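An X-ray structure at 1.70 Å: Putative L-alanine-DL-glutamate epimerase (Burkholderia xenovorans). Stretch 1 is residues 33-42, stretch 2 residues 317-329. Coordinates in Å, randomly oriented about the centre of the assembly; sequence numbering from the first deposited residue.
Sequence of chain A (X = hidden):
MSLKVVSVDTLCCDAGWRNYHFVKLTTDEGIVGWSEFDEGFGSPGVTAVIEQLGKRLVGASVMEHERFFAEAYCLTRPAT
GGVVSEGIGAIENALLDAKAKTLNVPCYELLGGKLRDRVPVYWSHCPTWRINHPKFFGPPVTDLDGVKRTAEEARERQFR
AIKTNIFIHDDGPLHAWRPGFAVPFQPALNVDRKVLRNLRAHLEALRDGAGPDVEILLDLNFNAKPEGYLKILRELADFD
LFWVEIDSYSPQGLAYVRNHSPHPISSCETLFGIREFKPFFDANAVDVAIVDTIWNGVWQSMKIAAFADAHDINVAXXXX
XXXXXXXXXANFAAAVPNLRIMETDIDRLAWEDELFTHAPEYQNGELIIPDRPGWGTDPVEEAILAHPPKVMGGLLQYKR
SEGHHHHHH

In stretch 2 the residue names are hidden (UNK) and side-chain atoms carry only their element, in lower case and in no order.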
ATOM      1  N   GLY A  33     -33.554 -27.650  23.366  1.00 14.94           N
ATOM      2  CA  GLY A  33     -32.231 -27.393  22.809  1.00 13.99           C
ATOM      3  C   GLY A  33     -31.322 -26.847  23.909  1.00 14.51           C
ATOM      4  O   GLY A  33     -31.742 -26.023  24.734  1.00 14.90           O
ATOM      5  N   TRP A  34     -30.070 -27.309  23.889  1.00 13.54           N
ATOM      6  CA  TRP A  34     -29.069 -26.946  24.873  1.00 13.52           C
ATOM      7  C   TRP A  34     -27.815 -26.385  24.236  1.00 13.64           C
ATOM      8  O   TRP A  34     -27.408 -26.804  23.135  1.00 13.49           O
ATOM      9  CB  TRP A  34     -28.606 -28.194  25.622  1.00 14.13           C
ATOM     10  CG  TRP A  34     -29.592 -28.824  26.564  1.00 15.52           C
ATOM     11  CD1 TRP A  34     -30.382 -29.923  26.324  1.00 14.21           C
ATOM     12  CD2 TRP A  34     -29.845 -28.437  27.911  1.00 16.02           C
ATOM     13  NE1 TRP A  34     -31.111 -30.232  27.441  1.00 16.87           N
ATOM     14  CE2 TRP A  34     -30.803 -29.328  28.426  1.00 15.20           C
ATOM     15  CE3 TRP A  34     -29.369 -27.411  28.728  1.00 15.65           C
ATOM     16  CZ2 TRP A  34     -31.276 -29.229  29.722  1.00 17.32           C
ATOM     17  CZ3 TRP A  34     -29.845 -27.316  30.020  1.00 17.54           C
ATOM     18  CH2 TRP A  34     -30.785 -28.227  30.500  1.00 17.97           C
ATOM     19  N   SER A  35     -27.209 -25.436  24.933  1.00 13.18           N
ATOM     20  CA  SER A  35     -25.809 -25.084  24.669  1.00 13.31           C
ATOM     21  C   SER A  35     -25.062 -24.946  25.974  1.00 13.35           C
ATOM     22  O   SER A  35     -25.655 -24.937  27.060  1.00 12.73           O
ATOM     23  CB  SER A  35     -25.728 -23.768  23.876  1.00 13.29           C
ATOM     24  OG  SER A  35     -26.139 -22.674  24.682  1.00 14.18           O
ATOM     25  N   GLU A  36     -23.748 -24.844  25.868  1.00 13.98           N
ATOM     26  CA  GLU A  36     -22.891 -24.588  27.020  1.00 14.20           C
ATOM     27  C   GLU A  36     -22.152 -23.295  26.710  1.00 14.54           C
ATOM     28  O   GLU A  36     -21.839 -23.045  25.562  1.00 14.89           O
ATOM     29  CB  GLU A  36     -21.957 -25.758  27.306  1.00 15.22           C
ATOM     30  CG  GLU A  36     -21.027 -25.517  28.502  1.00 14.68           C
ATOM     31  CD  GLU A  36     -20.113 -26.693  28.805  1.00 17.35           C
ATOM     32  OE1 GLU A  36     -20.349 -27.780  28.273  1.00 15.47           O
ATOM     33  OE2 GLU A  36     -19.150 -26.508  29.599  1.00 17.09           O
ATOM     34  N   PHE A  37     -21.980 -22.440  27.709  1.00 14.50           N
ATOM     35  CA  PHE A  37     -21.189 -21.205  27.580  1.00 14.62           C
ATOM     36  C   PHE A  37     -20.322 -21.004  28.833  1.00 14.99           C
ATOM     37  O   PHE A  37     -20.383 -21.781  29.772  1.00 14.25           O
ATOM     38  CB  PHE A  37     -22.086 -19.993  27.278  1.00 14.81           C
ATOM     39  CG  PHE A  37     -23.007 -19.575  28.395  1.00 14.57           C
ATOM     40  CD1 PHE A  37     -22.664 -18.536  29.272  1.00 15.24           C
ATOM     41  CD2 PHE A  37     -24.218 -20.196  28.567  1.00 13.96           C
ATOM     42  CE1 PHE A  37     -23.547 -18.116  30.269  1.00 15.89           C
ATOM     43  CE2 PHE A  37     -25.085 -19.806  29.583  1.00 15.21           C
ATOM     44  CZ  PHE A  37     -24.738 -18.778  30.447  1.00 15.95           C
ATOM     45  N   ASP A  38     -19.498 -19.962  28.834  1.00 15.20           N
ATOM     46  CA  ASP A  38     -18.499 -19.749  29.854  1.00 16.49           C
ATOM     47  C   ASP A  38     -18.434 -18.283  30.244  1.00 16.78           C
ATOM     48  O   ASP A  38     -18.579 -17.398  29.385  1.00 16.72           O
ATOM     49  CB  ASP A  38     -17.155 -20.226  29.303  1.00 16.95           C
ATOM     50  CG  ASP A  38     -16.001 -19.888  30.195  1.00 19.51           C
ATOM     51  OD1 ASP A  38     -15.732 -20.697  31.114  1.00 22.92           O
ATOM     52  OD2 ASP A  38     -15.359 -18.831  29.958  1.00 21.25           O
ATOM     53  N   GLU A  39     -18.212 -18.033  31.528  1.00 17.68           N
ATOM     54  CA  GLU A  39     -17.922 -16.679  32.018  1.00 17.72           C
ATOM     55  C   GLU A  39     -16.520 -16.565  32.618  1.00 17.81           C
ATOM     56  O   GLU A  39     -16.002 -15.451  32.787  1.00 18.35           O
ATOM     57  CB  GLU A  39     -18.927 -16.252  33.066  1.00 18.01           C
ATOM     58  CG  GLU A  39     -20.317 -16.028  32.507  1.00 20.06           C
ATOM     59  CD  GLU A  39     -21.286 -15.465  33.492  1.00 23.28           C
ATOM     60  OE1 GLU A  39     -20.914 -15.294  34.665  1.00 29.33           O
ATOM     61  OE2 GLU A  39     -22.432 -15.194  33.088  1.00 22.39           O
ATOM     62  N   GLY A  40     -15.917 -17.702  32.941  1.00 18.85           N
ATOM     63  CA  GLY A  40     -14.573 -17.729  33.549  1.00 18.98           C
ATOM     64  C   GLY A  40     -13.407 -17.180  32.749  1.00 19.65           C
ATOM     65  O   GLY A  40     -12.487 -16.597  33.336  1.00 20.62           O
ATOM     66  N   PHE A  41     -13.430 -17.358  31.431  1.00 19.48           N
ATOM     67  CA  PHE A  41     -12.340 -16.906  30.561  1.00 18.95           C
ATOM     68  C   PHE A  41     -12.538 -15.438  30.203  1.00 18.95           C
ATOM     69  O   PHE A  41     -12.705 -15.075  29.040  1.00 19.50           O
ATOM     70  CB  PHE A  41     -12.245 -17.776  29.316  1.00 19.56           C
ATOM     71  CG  PHE A  41     -10.909 -17.690  28.595  1.00 19.70           C
ATOM     72  CD1 PHE A  41      -9.724 -17.947  29.270  1.00 19.91           C
ATOM     73  CD2 PHE A  41     -10.850 -17.420  27.232  1.00 20.56           C
ATOM     74  CE1 PHE A  41      -8.501 -17.880  28.621  1.00 21.42           C
ATOM     75  CE2 PHE A  41      -9.626 -17.367  26.571  1.00 21.12           C
ATOM     76  CZ  PHE A  41      -8.447 -17.597  27.282  1.00 21.47           C
ATOM     77  N   GLY A  42     -12.518 -14.610  31.232  1.00 18.31           N
ATOM     78  CA  GLY A  42     -12.516 -13.161  31.071  1.00 17.87           C
ATOM     79  C   GLY A  42     -13.846 -12.578  30.657  1.00 17.09           C
ATOM     80  O   GLY A  42     -13.886 -11.456  30.138  1.00 17.20           O
ATOM     81  N   UNK A 317     -11.122 -25.560  16.331  1.00 13.37           N
ATOM     82  CA  UNK A 317     -11.988 -25.069  17.414  1.00 14.16           C
ATOM     83  C   UNK A 317     -11.278 -24.852  18.731  1.00 13.86           C
ATOM     84  O   UNK A 317     -10.307 -25.562  19.056  1.00 14.21           O
ATOM     85  c   UNK A 317     -13.012 -26.199  17.603  1.00 14.36           C
ATOM     86  c   UNK A 317     -12.769 -27.147  16.575  1.00 16.42           C
ATOM     87  c   UNK A 317     -11.538 -26.877  15.834  1.00 14.27           C
ATOM     88  N   UNK A 318     -11.753 -23.845  19.471  1.00 13.43           N
ATOM     89  CA  UNK A 318     -11.352 -23.601  20.841  1.00 13.68           C
ATOM     90  C   UNK A 318     -12.295 -24.424  21.723  1.00 13.72           C
ATOM     91  O   UNK A 318     -13.518 -24.228  21.727  1.00 14.47           O
ATOM     92  c   UNK A 318     -10.892 -21.704  22.432  1.00 13.93           C
ATOM     93  c   UNK A 318      -9.893 -22.236  23.182  1.00 14.78           C
ATOM     94  n   UNK A 318      -9.712 -21.401  24.259  1.00 16.56           N
ATOM     95  n   UNK A 318     -11.284 -20.551  23.072  1.00 15.82           N
ATOM     96  c   UNK A 318     -10.551 -20.387  24.155  1.00 16.99           C
ATOM     97  c   UNK A 318     -11.482 -22.121  21.136  1.00 13.72           C
ATOM     98  N   UNK A 319     -11.735 -25.365  22.469  1.00 14.32           N
ATOM     99  CA  UNK A 319     -12.564 -26.318  23.185  1.00 13.95           C
ATOM    100  C   UNK A 319     -11.887 -26.754  24.459  1.00 14.94           C
ATOM    101  O   UNK A 319     -11.012 -27.610  24.419  1.00 14.30           O
ATOM    102  c   UNK A 319     -12.818 -27.530  22.289  1.00 14.31           C
ATOM    103  c   UNK A 319     -13.755 -28.525  22.917  1.00 14.67           C
ATOM    104  o   UNK A 319     -14.839 -28.162  23.346  1.00 16.51           O
ATOM    105  n   UNK A 319     -13.333 -29.781  22.994  1.00 13.33           N
ATOM    106  N   UNK A 320     -12.290 -26.162  25.578  1.00 15.38           N
ATOM    107  CA  UNK A 320     -11.646 -26.434  26.865  1.00 15.81           C
ATOM    108  C   UNK A 320     -12.632 -26.338  28.040  1.00 15.65           C
ATOM    109  O   UNK A 320     -12.282 -25.960  29.161  1.00 15.72           O
ATOM    110  c   UNK A 320     -11.208 -21.477  28.078  1.00 21.63           C
ATOM    111  c   UNK A 320     -10.315 -23.629  28.662  1.00 19.80           C
ATOM    112  c   UNK A 320     -11.298 -23.269  26.505  1.00 19.23           C
ATOM    113  c   UNK A 320     -11.557 -21.950  26.850  1.00 21.30           C
ATOM    114  c   UNK A 320     -10.569 -22.297  28.989  1.00 21.26           C
ATOM    115  c   UNK A 320     -10.677 -24.126  27.400  1.00 17.36           C
ATOM    116  c   UNK A 320     -10.397 -25.551  27.041  1.00 16.35           C
ATOM    117  N   UNK A 321     -13.868 -26.730  27.767  1.00 15.83           N
ATOM    118  CA  UNK A 321     -14.954 -26.599  28.712  1.00 16.28           C
ATOM    119  C   UNK A 321     -15.502 -28.008  28.994  1.00 16.19           C
ATOM    120  O   UNK A 321     -14.739 -28.983  29.050  1.00 15.77           O
ATOM    121  c   UNK A 321     -15.372 -24.398  25.976  1.00 22.73           C
ATOM    122  c   UNK A 321     -15.288 -23.277  28.113  1.00 22.82           C
ATOM    123  c   UNK A 321     -16.026 -25.706  28.089  1.00 17.27           C
ATOM    124  c   UNK A 321     -14.869 -22.064  27.471  1.00 23.41           C
ATOM    125  o   UNK A 321     -14.298 -20.849  25.472  1.00 22.37           O
ATOM    126  c   UNK A 321     -14.933 -23.207  25.306  1.00 23.12           C
ATOM    127  c   UNK A 321     -15.533 -24.437  27.383  1.00 20.54           C
ATOM    128  c   UNK A 321     -14.697 -22.043  26.073  1.00 24.88           C
ATOM    129  N   UNK A 322     -16.818 -28.134  29.144  1.00 16.29           N
ATOM    130  CA  UNK A 322     -17.430 -29.421  29.460  1.00 15.49           C
ATOM    131  C   UNK A 322     -17.740 -30.272  28.243  1.00 15.56           C
ATOM    132  O   UNK A 322     -17.458 -29.897  27.095  1.00 14.63           O
ATOM    133  N   UNK A 323     -18.347 -31.433  28.487  1.00 14.74           N
ATOM    134  CA  UNK A 323     -18.638 -32.363  27.383  1.00 15.15           C
ATOM    135  C   UNK A 323     -19.552 -31.773  26.337  1.00 13.56           C
ATOM    136  O   UNK A 323     -19.427 -32.103  25.173  1.00 13.90           O
ATOM    137  c   UNK A 323     -18.594 -35.634  29.406  1.00 19.49           C
ATOM    138  c   UNK A 323     -16.424 -35.519  29.112  1.00 17.36           C
ATOM    139  c   UNK A 323     -19.286 -33.668  27.872  1.00 15.46           C
ATOM    140  c   UNK A 323     -18.347 -34.602  28.560  1.00 16.80           C
ATOM    141  n   UNK A 323     -16.977 -34.551  28.406  1.00 16.80           N
ATOM    142  n   UNK A 323     -17.384 -36.189  29.731  1.00 17.35           N
ATOM    143  N   UNK A 324     -20.518 -30.946  26.724  1.00 13.33           N
ATOM    144  CA  UNK A 324     -21.414 -30.380  25.710  1.00 13.07           C
ATOM    145  C   UNK A 324     -20.643 -29.476  24.734  1.00 13.36           C
ATOM    146  O   UNK A 324     -20.879 -29.530  23.522  1.00 14.15           O
ATOM    147  c   UNK A 324     -24.032 -29.925  24.262  1.00 14.58           C
ATOM    148  c   UNK A 324     -23.573 -28.984  25.374  1.00 13.14           C
ATOM    149  c   UNK A 324     -24.784 -28.436  26.127  1.00 14.45           C
ATOM    150  c   UNK A 324     -22.605 -29.670  26.334  1.00 13.60           C
ATOM    151  N   UNK A 325     -19.718 -28.675  25.238  1.00 13.73           N
ATOM    152  CA  UNK A 325     -18.863 -27.883  24.339  1.00 13.76           C
ATOM    153  C   UNK A 325     -18.085 -28.775  23.389  1.00 13.72           C
ATOM    154  O   UNK A 325     -17.920 -28.433  22.216  1.00 13.57           O
ATOM    155  c   UNK A 325     -17.908 -26.992  25.107  1.00 13.80           C
ATOM    156  s   UNK A 325     -18.745 -25.598  25.906  1.00 17.28           S
ATOM    157  N   UNK A 326     -17.599 -29.914  23.878  1.00 13.68           N
ATOM    158  CA  UNK A 326     -16.870 -30.831  23.003  1.00 13.50           C
ATOM    159  C   UNK A 326     -17.766 -31.342  21.895  1.00 14.00           C
ATOM    160  O   UNK A 326     -17.344 -31.415  20.718  1.00 14.14           O
ATOM    161  c   UNK A 326     -15.582 -33.017  22.859  1.00 13.64           C
ATOM    162  o   UNK A 326     -15.298 -31.520  24.720  1.00 13.05           O
ATOM    163  c   UNK A 326     -16.268 -32.018  23.798  1.00 12.68           C
ATOM    164  N   UNK A 327     -19.013 -31.678  22.240  1.00 14.48           N
ATOM    165  CA  UNK A 327     -19.942 -32.199  21.228  1.00 14.85           C
ATOM    166  C   UNK A 327     -20.373 -31.080  20.256  1.00 14.42           C
ATOM    167  O   UNK A 327     -20.522 -31.318  19.070  1.00 14.46           O
ATOM    168  s   UNK A 327     -19.785 -35.392  21.793  1.00  9.09           S
ATOM    169  c   UNK A 327     -20.729 -34.101  22.697  1.00 15.54           C
ATOM    170  c   UNK A 327     -21.122 -32.901  21.886  1.00 14.60           C
ATOM    171  c   UNK A 327     -20.511 -36.892  22.576  1.00 17.95           C
ATOM    172  N   UNK A 328     -20.504 -29.856  20.741  1.00 13.92           N
ATOM    173  CA  UNK A 328     -20.803 -28.728  19.847  1.00 13.11           C
ATOM    174  C   UNK A 328     -19.702 -28.607  18.794  1.00 13.42           C
ATOM    175  O   UNK A 328     -19.956 -28.565  17.574  1.00 13.00           O
ATOM    176  c   UNK A 328     -20.960 -27.422  20.666  1.00 12.82           C
ATOM    177  c   UNK A 328     -22.248 -27.488  21.469  1.00 13.33           C
ATOM    178  c   UNK A 328     -22.381 -26.376  22.515  1.00 12.37           C
ATOM    179  c   UNK A 328     -21.030 -26.160  19.774  1.00 13.46           C
ATOM    180  N   UNK A 329     -18.474 -28.576  19.292  1.00 13.22           N
ATOM    181  CA  UNK A 329     -17.294 -28.456  18.446  1.00 13.12           C
ATOM    182  C   UNK A 329     -17.099 -29.659  17.533  1.00 14.23           C
ATOM    183  O   UNK A 329     -16.631 -29.513  16.395  1.00 13.51           O
ATOM    184  c   UNK A 329     -16.073 -28.195  19.314  1.00 13.23           C
ATOM    185  o   UNK A 329     -16.054 -25.838  18.947  1.00 15.11           O
ATOM    186  n   UNK A 329     -15.874 -26.547  21.076  1.00 14.74           N
ATOM    187  c   UNK A 329     -15.987 -26.759  19.770  1.00 13.14           C
TER

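Position 317 has three carbons that close a ring onto its own backbone N, and nothing of stretch 1 is in reach: Pro 317. Position 318 carries one carbon and a five-membered ring of three carbons and two nitrogens; a ring carbon touches Phe 41, and the residue is His 318. Its CE1 lies 4.0 Å from Phe 41 CE2, and its edge is turned toward the face of Phe 41 in an offset edge-to-face pair, planes at 64°.

At 319, two carbons, the second bearing one oxygen and one nitrogen, point to a carboxamide; the side chain makes no contact with stretch 1, and the residue is Asn 319. Position 320 has one carbon and a six-carbon ring without a heteroatom, set against Phe 41, hence Phe 320. Its CZ sits over one face of the Phe 41 ring, 3.8 Å from Phe 41 CG; centroids 5.3 Å apart and planes at 76° make this an edge-to-face pair.

The same pattern plus one oxygen at 321, with a ring carbon against Asp 38, gives Tyr 321, whose CE1 approaches Asp 38 CB to 3.5 Å. Position 322 has no side-chain atoms; its backbone N meets Glu 36, and it is Gly 322. An ideal CB here would lie 2.8 Å from Glu 36 OE2, a clash, so the bare backbone lets the carboxylate come close.

Position 323 has one carbon, then a five-membered ring of three carbons and two nitrogens; its CA-to-CB bond points away from stretch 1. It is His 323. Four carbons forked at the second, touching Trp 34 and Ser 35, make 324 Leu 324; its CD2 packs 3.9 Å from Trp 34 CB and 3.5 Å from Ser 35 C. At 325 a carbon and a sulfur, the sulfur against Glu 36, give Cys 325, with SG 3.4 Å from Glu 36 CD.

Position 326 has one carbon carrying an oxygen and a carbon; its CA-to-CB bond points away from stretch 1. It is Thr 326. The unbranched chain of two carbons, sulfur and carbon at 327, out of reach, is Met 327. Position 328 has four carbons, forked at the first, one arm two carbons long and touching Ser 35 and Glu 36: Ile 328, with CD1 3.9 Å from Glu 36 N. Position 329 repeats the carboxamide pattern, out of reach: Asn 329.

The contact centres on Glu 36. Extended with chi1 and chi2 both t, it accepts hydrogen bonds from Gly 322 N to OE2 (2.9 Å, 144°) and from Cys 325 N to OE1 (3.2 Å, 149°). Gly 322 is the N-cap residue, so the carboxylate meets amides at the helix start. Leu 324 and Ile 328, one turn apart, pack against the strand, while Phe 41 extends the contact to the loop through its two aromatic pairs.

Stretch 2, residues 317-329: PHNFYGHLCTMIN
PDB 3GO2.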